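Local coordinates for protein phosphoribosylaminoimidazole carboxylase, ATPase subunit (Thermus thermophilus, PDB 3AW8) that probably catalyses the ATP-dependent joining of bicarbonate to 5-aminoimidazole ribonucleotide, giving N5-carboxyaminoimidazole ribonucleotide in purine biosynthesis, at residues 116-121 with 165-170; 134-139 with 169-174. One frame throughout, in Å; residues are numbered along the deposited sequence.

Contact 1: residues 116-121 with 165-170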
ATOM      1  N   PRO A 116      -0.294 -13.381  42.175  1.00 76.27           N
ATOM      2  CA  PRO A 116      -1.070 -14.548  41.745  1.00 77.18           C
ATOM      3  C   PRO A 116      -2.209 -14.853  42.717  1.00 78.94           C
ATOM      4  O   PRO A 116      -2.009 -14.842  43.930  1.00 78.28           O
ATOM      5  CB  PRO A 116      -0.026 -15.665  41.724  1.00 75.33           C
ATOM      6  CG  PRO A 116       1.260 -14.938  41.481  1.00 74.35           C
ATOM      7  CD  PRO A 116       1.118 -13.747  42.378  1.00 75.04           C
ATOM      8  N   VAL A 117      -3.399 -15.120  42.188  1.00 81.46           N
ATOM      9  CA  VAL A 117      -4.534 -15.430  43.047  1.00 85.20           C
ATOM     10  C   VAL A 117      -5.311 -16.660  42.598  1.00 87.87           C
ATOM     11  O   VAL A 117      -6.051 -16.631  41.612  1.00 86.57           O
ATOM     12  CB  VAL A 117      -5.508 -14.238  43.164  1.00 85.03           C
ATOM     13  CG1 VAL A 117      -4.792 -13.054  43.785  1.00 85.07           C
ATOM     14  CG2 VAL A 117      -6.059 -13.868  41.802  1.00 86.58           C
ATOM     15  N   ASP A 118      -5.128 -17.745  43.342  1.00 92.18           N
ATOM     16  CA  ASP A 118      -5.803 -19.001  43.057  1.00 96.31           C
ATOM     17  C   ASP A 118      -6.832 -19.296  44.140  1.00 98.53           C
ATOM     18  O   ASP A 118      -7.881 -19.881  43.870  1.00 99.00           O
ATOM     19  CB  ASP A 118      -4.782 -20.136  42.982  1.00 97.54           C
ATOM     20  CG  ASP A 118      -3.759 -19.921  41.886  1.00 99.23           C
ATOM     21  OD1 ASP A 118      -4.170 -19.748  40.718  1.00100.11           O
ATOM     22  OD2 ASP A 118      -2.547 -19.924  42.191  1.00100.41           O
ATOM     23  N   GLY A 119      -6.530 -18.882  45.367  1.00100.79           N
ATOM     24  CA  GLY A 119      -7.447 -19.116  46.469  1.00103.38           C
ATOM     25  C   GLY A 119      -7.725 -17.875  47.298  1.00104.68           C
ATOM     26  O   GLY A 119      -6.953 -16.917  47.260  1.00104.38           O
ATOM     27  N   PRO A 120      -8.833 -17.859  48.058  1.00105.88           N
ATOM     28  CA  PRO A 120      -9.179 -16.706  48.891  1.00106.62           C
ATOM     29  C   PRO A 120      -8.008 -16.284  49.777  1.00107.21           C
ATOM     30  O   PRO A 120      -7.841 -15.104  50.084  1.00106.84           O
ATOM     31  CB  PRO A 120     -10.369 -17.217  49.695  1.00106.28           C
ATOM     32  CG  PRO A 120     -11.047 -18.128  48.716  1.00105.85           C
ATOM     33  CD  PRO A 120      -9.877 -18.896  48.143  1.00105.93           C
ATOM     34  N   GLU A 121      -7.198 -17.257  50.181  1.00108.48           N
ATOM     35  CA  GLU A 121      -6.039 -16.977  51.018  1.00110.20           C
ATOM     36  C   GLU A 121      -4.986 -16.229  50.209  1.00110.65           C
ATOM     37  O   GLU A 121      -4.197 -15.464  50.762  1.00110.12           O
ATOM     38  CB  GLU A 121      -5.450 -18.277  51.567  1.00111.37           C
ATOM     39  CG  GLU A 121      -4.148 -18.086  52.332  1.00112.92           C
ATOM     40  CD  GLU A 121      -3.703 -19.346  53.051  1.00113.64           C
ATOM     41  OE1 GLU A 121      -3.645 -20.415  52.406  1.00113.80           O
ATOM     42  OE2 GLU A 121      -3.406 -19.263  54.262  1.00113.46           O
ATOM     43  N   GLY A 165     -14.486 -17.199  38.533  1.00102.74           N
ATOM     44  CA  GLY A 165     -13.607 -18.346  38.408  1.00100.72           C
ATOM     45  C   GLY A 165     -13.173 -18.852  39.772  1.00 99.34           C
ATOM     46  O   GLY A 165     -13.439 -19.996  40.136  1.00 99.50           O
ATOM     47  N   GLY A 166     -12.507 -17.991  40.532  1.00 98.00           N
ATOM     48  CA  GLY A 166     -12.044 -18.373  41.851  1.00 95.81           C
ATOM     49  C   GLY A 166     -10.645 -18.947  41.800  1.00 94.45           C
ATOM     50  O   GLY A 166     -10.067 -19.291  42.828  1.00 94.27           O
ATOM     51  N   ARG A 167     -10.095 -19.041  40.594  1.00 93.23           N
ATOM     52  CA  ARG A 167      -8.757 -19.586  40.403  1.00 92.01           C
ATOM     53  C   ARG A 167      -8.187 -19.171  39.045  1.00 89.76           C
ATOM     54  O   ARG A 167      -8.931 -18.790  38.138  1.00 89.18           O
ATOM     55  CB  ARG A 167      -8.810 -21.117  40.520  1.00 93.79           C
ATOM     56  CG  ARG A 167      -7.568 -21.850  40.030  1.00 96.57           C
ATOM     57  CD  ARG A 167      -7.675 -23.350  40.266  1.00 98.21           C
ATOM     58  NE  ARG A 167      -7.447 -23.705  41.666  1.00101.01           N
ATOM     59  CZ  ARG A 167      -6.267 -23.625  42.281  1.00102.01           C
ATOM     60  NH1 ARG A 167      -5.195 -23.203  41.618  1.00102.03           N
ATOM     61  NH2 ARG A 167      -6.155 -23.968  43.560  1.00101.64           N
ATOM     62  N   GLY A 168      -6.865 -19.239  38.916  1.00 87.09           N
ATOM     63  CA  GLY A 168      -6.221 -18.872  37.670  1.00 84.37           C
ATOM     64  C   GLY A 168      -6.428 -17.409  37.347  1.00 82.75           C
ATOM     65  O   GLY A 168      -6.583 -17.031  36.186  1.00 82.45           O
ATOM     66  N   LEU A 169      -6.430 -16.583  38.387  1.00 81.28           N
ATOM     67  CA  LEU A 169      -6.627 -15.152  38.224  1.00 78.21           C
ATOM     68  C   LEU A 169      -5.403 -14.389  38.714  1.00 77.04           C
ATOM     69  O   LEU A 169      -4.539 -14.944  39.397  1.00 76.23           O
ATOM     70  CB  LEU A 169      -7.864 -14.713  39.004  1.00 78.30           C
ATOM     71  CG  LEU A 169      -9.131 -15.544  38.770  1.00 78.82           C
ATOM     72  CD1 LEU A 169     -10.240 -15.041  39.678  1.00 79.13           C
ATOM     73  CD2 LEU A 169      -9.553 -15.465  37.312  1.00 78.00           C
ATOM     74  N   ILE A 170      -5.329 -13.114  38.360  1.00 76.33           N
ATOM     75  CA  ILE A 170      -4.206 -12.284  38.767  1.00 75.78           C
ATOM     76  C   ILE A 170      -4.698 -10.969  39.365  1.00 76.47           C
ATOM     77  O   ILE A 170      -5.682 -10.389  38.897  1.00 76.31           O
ATOM     78  CB  ILE A 170      -3.275 -11.995  37.567  1.00 73.44           C
ATOM     79  CG1 ILE A 170      -2.093 -11.140  38.017  1.00 72.27           C
ATOM     80  CG2 ILE A 170      -4.053 -11.315  36.457  1.00 71.52           C
ATOM     81  CD1 ILE A 170      -1.058 -10.927  36.942  1.00 71.35           C
TER
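Val117 and Leu169 form an antiparallel hydrogen-bonded pair that joins the end of strand 114-117 to the start of strand 169-173. Val117 N gives to Leu169 O at 3.0 Å, and Leu169 N returns to Val117 O at 3.2 Å. On the same face of the sheet the CG2 methyl of Val117 lies 3.4 Å from Leu169 CB; with CG1 anti to the carbonyl carbon (chi1 -61°), CG2 sits between the two backbone arms. Pro116 and Ile170, one step along, are a non-hydrogen-bonded pair.

Past the strands, side chain replaces backbone as acceptor. Gly168 N reaches Asp118 OD1 at 3.3 Å, using the anti lone pair, the one turned away from OD2. The same OD1 is 3.7 Å from Arg167 NH1, a long salt bridge in which the oxygen lies well out of the guanidinium plane, so that charge rather than an N-H pointing at it carries the attraction. Carboxylate and guanidinium planes are 12° apart, and Asp118 CB lies over one guanidinium face, 3.4 Å from Arg167 NH1. An alanine in place of Asp118 would keep that CB contact but would probably leave Gly168 N without this acceptor and take from the Arg167 guanidinium this nearby negative charge. Asp122 OD2, from the first turn of helix 120-127, accepts the backbone N-H of Gly119, the N-cap residue, and weakly that of Asp118. Gly168 also has a backbone bond with Arg139.

Asp118 OD1 is thus shared unequally: its directional bond goes to Gly168 N, and Arg167 receives charge attraction alone. The carboxylate extends the strand pairing by one acceptor, while the guanidinium, at the partly exposed margin, is held less specifically.

Contact 2: residues 134-139 with 169-174. With AMP (adenosine monophosphate), chain C.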
ATOM      1  N   ALA A 134      -7.914  -1.903  42.804  1.00 94.05           N
ATOM      2  CA  ALA A 134      -7.042  -2.736  41.993  1.00 91.33           C
ATOM      3  C   ALA A 134      -7.882  -3.564  41.032  1.00 89.48           C
ATOM      4  O   ALA A 134      -9.114  -3.514  41.070  1.00 88.48           O
ATOM      5  CB  ALA A 134      -6.210  -3.646  42.887  1.00 91.19           C
ATOM      6  N   LEU A 135      -7.214  -4.316  40.164  1.00 87.29           N
ATOM      7  CA  LEU A 135      -7.920  -5.155  39.207  1.00 84.72           C
ATOM      8  C   LEU A 135      -7.659  -6.629  39.439  1.00 83.18           C
ATOM      9  O   LEU A 135      -6.571  -7.033  39.852  1.00 81.75           O
ATOM     10  CB  LEU A 135      -7.521  -4.819  37.773  1.00 84.18           C
ATOM     11  CG  LEU A 135      -7.855  -3.440  37.224  1.00 83.07           C
ATOM     12  CD1 LEU A 135      -6.925  -2.406  37.840  1.00 84.16           C
ATOM     13  CD2 LEU A 135      -7.701  -3.464  35.716  1.00 83.05           C
ATOM     14  N   LEU A 136      -8.682  -7.424  39.164  1.00 82.23           N
ATOM     15  CA  LEU A 136      -8.603  -8.865  39.302  1.00 82.24           C
ATOM     16  C   LEU A 136      -9.029  -9.392  37.942  1.00 82.57           C
ATOM     17  O   LEU A 136     -10.170  -9.181  37.522  1.00 83.02           O
ATOM     18  CB  LEU A 136      -9.576  -9.352  40.376  1.00 81.38           C
ATOM     19  CG  LEU A 136      -9.434 -10.807  40.817  1.00 80.31           C
ATOM     20  CD1 LEU A 136      -8.113 -10.980  41.561  1.00 79.15           C
ATOM     21  CD2 LEU A 136     -10.603 -11.188  41.709  1.00 79.65           C
ATOM     22  N   LYS A 137      -8.115 -10.059  37.246  1.00 81.91           N
ATOM     23  CA  LYS A 137      -8.434 -10.587  35.926  1.00 81.10           C
ATOM     24  C   LYS A 137      -7.936 -11.999  35.660  1.00 79.98           C
ATOM     25  O   LYS A 137      -6.915 -12.431  36.199  1.00 79.52           O
ATOM     26  CB  LYS A 137      -7.908  -9.637  34.847  1.00 81.10           C
ATOM     27  CG  LYS A 137      -6.669  -8.859  35.251  1.00 81.48           C
ATOM     28  CD  LYS A 137      -6.370  -7.754  34.249  1.00 81.49           C
ATOM     29  CE  LYS A 137      -5.307  -6.813  34.776  1.00 81.43           C
ATOM     30  NZ  LYS A 137      -5.012  -5.712  33.820  1.00 82.60           N
ATOM     31  N   THR A 138      -8.684 -12.715  34.829  1.00 78.96           N
ATOM     32  CA  THR A 138      -8.333 -14.075  34.461  1.00 78.61           C
ATOM     33  C   THR A 138      -6.965 -14.035  33.791  1.00 77.92           C
ATOM     34  O   THR A 138      -6.715 -13.186  32.936  1.00 77.66           O
ATOM     35  CB  THR A 138      -9.375 -14.668  33.487  1.00 78.97           C
ATOM     36  OG1 THR A 138      -8.970 -15.985  33.095  1.00 81.74           O
ATOM     37  CG2 THR A 138      -9.514 -13.794  32.250  1.00 78.57           C
ATOM     38  N   ARG A 139      -6.076 -14.941  34.188  1.00 77.59           N
ATOM     39  CA  ARG A 139      -4.732 -14.982  33.617  1.00 77.34           C
ATOM     40  C   ARG A 139      -4.761 -15.330  32.130  1.00 76.55           C
ATOM     41  O   ARG A 139      -3.815 -15.044  31.399  1.00 73.98           O
ATOM     42  CB  ARG A 139      -3.863 -15.981  34.400  1.00 78.03           C
ATOM     43  CG  ARG A 139      -3.512 -15.486  35.802  1.00 77.75           C
ATOM     44  CD  ARG A 139      -3.089 -16.592  36.755  1.00 79.04           C
ATOM     45  NE  ARG A 139      -1.788 -17.165  36.429  1.00 80.38           N
ATOM     46  CZ  ARG A 139      -1.609 -18.341  35.835  1.00 81.19           C
ATOM     47  NH1 ARG A 139      -2.654 -19.091  35.491  1.00 80.59           N
ATOM     48  NH2 ARG A 139      -0.378 -18.770  35.587  1.00 80.97           N
ATOM     49  N   LEU A 169      -6.430 -16.583  38.387  1.00 81.28           N
ATOM     50  CA  LEU A 169      -6.627 -15.152  38.224  1.00 78.21           C
ATOM     51  C   LEU A 169      -5.403 -14.389  38.714  1.00 77.04           C
ATOM     52  O   LEU A 169      -4.539 -14.944  39.397  1.00 76.23           O
ATOM     53  CB  LEU A 169      -7.864 -14.713  39.004  1.00 78.30           C
ATOM     54  CG  LEU A 169      -9.131 -15.544  38.770  1.00 78.82           C
ATOM     55  CD1 LEU A 169     -10.240 -15.041  39.678  1.00 79.13           C
ATOM     56  CD2 LEU A 169      -9.553 -15.465  37.312  1.00 78.00           C
ATOM     57  N   ILE A 170      -5.329 -13.114  38.360  1.00 76.33           N
ATOM     58  CA  ILE A 170      -4.206 -12.284  38.767  1.00 75.78           C
ATOM     59  C   ILE A 170      -4.698 -10.969  39.365  1.00 76.47           C
ATOM     60  O   ILE A 170      -5.682 -10.389  38.897  1.00 76.31           O
ATOM     61  CB  ILE A 170      -3.275 -11.995  37.567  1.00 73.44           C
ATOM     62  CG1 ILE A 170      -2.093 -11.140  38.017  1.00 72.27           C
ATOM     63  CG2 ILE A 170      -4.053 -11.315  36.457  1.00 71.52           C
ATOM     64  CD1 ILE A 170      -1.058 -10.927  36.942  1.00 71.35           C
ATOM     65  N   LEU A 171      -4.015 -10.509  40.408  1.00 77.21           N
ATOM     66  CA  LEU A 171      -4.385  -9.268  41.077  1.00 78.07           C
ATOM     67  C   LEU A 171      -3.369  -8.197  40.700  1.00 78.40           C
ATOM     68  O   LEU A 171      -2.172  -8.344  40.954  1.00 77.41           O
ATOM     69  CB  LEU A 171      -4.409  -9.483  42.601  1.00 78.83           C
ATOM     70  CG  LEU A 171      -5.161  -8.527  43.543  1.00 78.74           C
ATOM     71  CD1 LEU A 171      -4.474  -7.172  43.593  1.00 79.20           C
ATOM     72  CD2 LEU A 171      -6.605  -8.386  43.086  1.00 77.96           C
ATOM     73  N   GLU A 172      -3.857  -7.133  40.071  1.00 79.67           N
ATOM     74  CA  GLU A 172      -3.006  -6.027  39.648  1.00 81.45           C
ATOM     75  C   GLU A 172      -3.398  -4.751  40.368  1.00 80.79           C
ATOM     76  O   GLU A 172      -4.581  -4.425  40.480  1.00 80.13           O
ATOM     77  CB  GLU A 172      -3.113  -5.796  38.134  1.00 83.58           C
ATOM     78  CG  GLU A 172      -2.238  -6.703  37.273  1.00 86.46           C
ATOM     79  CD  GLU A 172      -2.288  -6.339  35.791  1.00 88.56           C
ATOM     80  OE1 GLU A 172      -2.064  -5.152  35.454  1.00 89.72           O
ATOM     81  OE2 GLU A 172      -2.542  -7.241  34.962  1.00 88.93           O
ATOM     82  N   GLY A 173      -2.397  -4.027  40.851  1.00 80.51           N
ATOM     83  CA  GLY A 173      -2.673  -2.790  41.548  1.00 81.25           C
ATOM     84  C   GLY A 173      -3.019  -1.677  40.582  1.00 81.81           C
ATOM     85  O   GLY A 173      -2.179  -1.273  39.776  1.00 82.13           O
ATOM     86  N   PHE A 174      -4.257  -1.190  40.654  1.00 82.20           N
ATOM     87  CA  PHE A 174      -4.716  -0.104  39.790  1.00 81.26           C
ATOM     88  C   PHE A 174      -3.618   0.943  39.688  1.00 80.56           C
ATOM     89  O   PHE A 174      -2.970   1.268  40.681  1.00 79.42           O
ATOM     90  CB  PHE A 174      -5.971   0.548  40.375  1.00 80.96           C
ATOM     91  CG  PHE A 174      -6.515   1.679  39.545  1.00 81.21           C
ATOM     92  CD1 PHE A 174      -7.534   1.455  38.620  1.00 81.32           C
ATOM     93  CD2 PHE A 174      -6.002   2.969  39.680  1.00 81.17           C
ATOM     94  CE1 PHE A 174      -8.037   2.502  37.839  1.00 81.02           C
ATOM     95  CE2 PHE A 174      -6.496   4.022  38.906  1.00 81.57           C
ATOM     96  CZ  PHE A 174      -7.517   3.786  37.982  1.00 81.68           C
TER
HETATM   97  P   AMP C 370      -6.710  -5.344  28.733  1.00132.20           P
HETATM   98  O1P AMP C 370      -6.251  -5.275  27.320  1.00131.72           O
HETATM   99  O2P AMP C 370      -5.443  -5.168  29.721  1.00131.72           O
HETATM  100  O3P AMP C 370      -7.411  -6.769  29.000  1.00131.30           O
HETATM  101  O5' AMP C 370      -7.796  -4.167  29.018  1.00130.07           O
HETATM  102  C5' AMP C 370      -7.156  -2.893  28.820  1.00126.64           C
HETATM  103  C4' AMP C 370      -8.064  -1.767  29.353  1.00123.96           C
HETATM  104  O4' AMP C 370      -8.237  -1.861  30.805  1.00121.96           O
HETATM  105  C3' AMP C 370      -7.478  -0.375  29.055  1.00122.57           C
HETATM  106  O3' AMP C 370      -8.512   0.522  28.629  1.00122.87           O
HETATM  107  C2' AMP C 370      -6.820   0.067  30.369  1.00120.93           C
HETATM  108  O2' AMP C 370      -6.970   1.478  30.575  1.00120.03           O
HETATM  109  C1' AMP C 370      -7.520  -0.765  31.468  1.00119.12           C
HETATM  110  N9  AMP C 370      -6.528  -1.301  32.433  1.00115.57           N
HETATM  111  C8  AMP C 370      -5.876  -2.506  32.355  1.00114.82           C
HETATM  112  N7  AMP C 370      -5.075  -2.659  33.369  1.00113.54           N
HETATM  113  C5  AMP C 370      -5.152  -1.575  34.167  1.00112.76           C
HETATM  114  C6  AMP C 370      -4.533  -1.176  35.383  1.00112.06           C
HETATM  115  N6  AMP C 370      -3.613  -2.000  36.008  1.00111.44           N
HETATM  116  N1  AMP C 370      -4.861   0.023  35.917  1.00111.57           N
HETATM  117  C2  AMP C 370      -5.750   0.836  35.328  1.00111.66           C
HETATM  118  N3  AMP C 370      -6.353   0.497  34.185  1.00112.13           N
HETATM  119  C4  AMP C 370      -6.089  -0.681  33.577  1.00113.44           C
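The central pair of strands in the four-stranded antiparallel sheet of the ATP-grasp domain brings Leu135 opposite Glu172 and Lys137 opposite Ile170. Strands 134-138 and 169-173 run at 158° to each other, their axes 4.5 Å apart at closest. Leu135 N to Glu172 O and Glu172 N to Leu135 O are both 2.7 Å; Lys137 and Ile170 exchange a second reciprocal pair of backbone bonds.

One face carries Leu136 and Leu171, their chains set obliquely, and Leu136 CD1 meets Leu171 CD2 at 3.4 Å; Leu136 also packs on helix 154-161. The opposite face holds Leu135, Lys137, Ile170 and Glu172 and looks onto the bound AMP. The Lys137 chain is extended beyond CG (chi3 169°) and lies beside Ile170, pointing the same way, its CG 3.8 Å from Ile170 CG2. Lys137 NZ makes a weak hydrogen bond of 3.1 Å to AMP N7 and a salt bridge with Glu172 OE2, an oxygen whose exact place is uncertain. Leu135 CD2 touches the adenine at C5, 3.5 Å away, while Phe174 presents a ring face to AMP C2, with CE1 at 3.8 Å.

A lysine near N7 of the base, a leucine against the ring and a segment that leads on to Val175, whose N also bonds AMP, form part of the adenine pocket, as is characteristic of ATP-grasp enzymes.

From the N terminus, the chain lays down strand 114-117, passes through helix 120-127 to strand 134-138, continues through strand 148-151 and helix 154-161, and then enters strand 169-173, where both contacts end. Contact 1 closes the longer loop, with 43 residues between its segments; contact 2 closes one of 29. The loops overlap without strict nesting: contact 2 begins inside contact 1 but reaches beyond it to residue 174. In the sheet, strand 169-173 lies between 114-117 and 134-138, and Leu169 and Ile170 belong to both contacts. Val117 CG2 packs on Leu136 CD1 at 3.6 Å, joining the outer strand of contact 1 to the nucleotide-binding strand pair of contact 2.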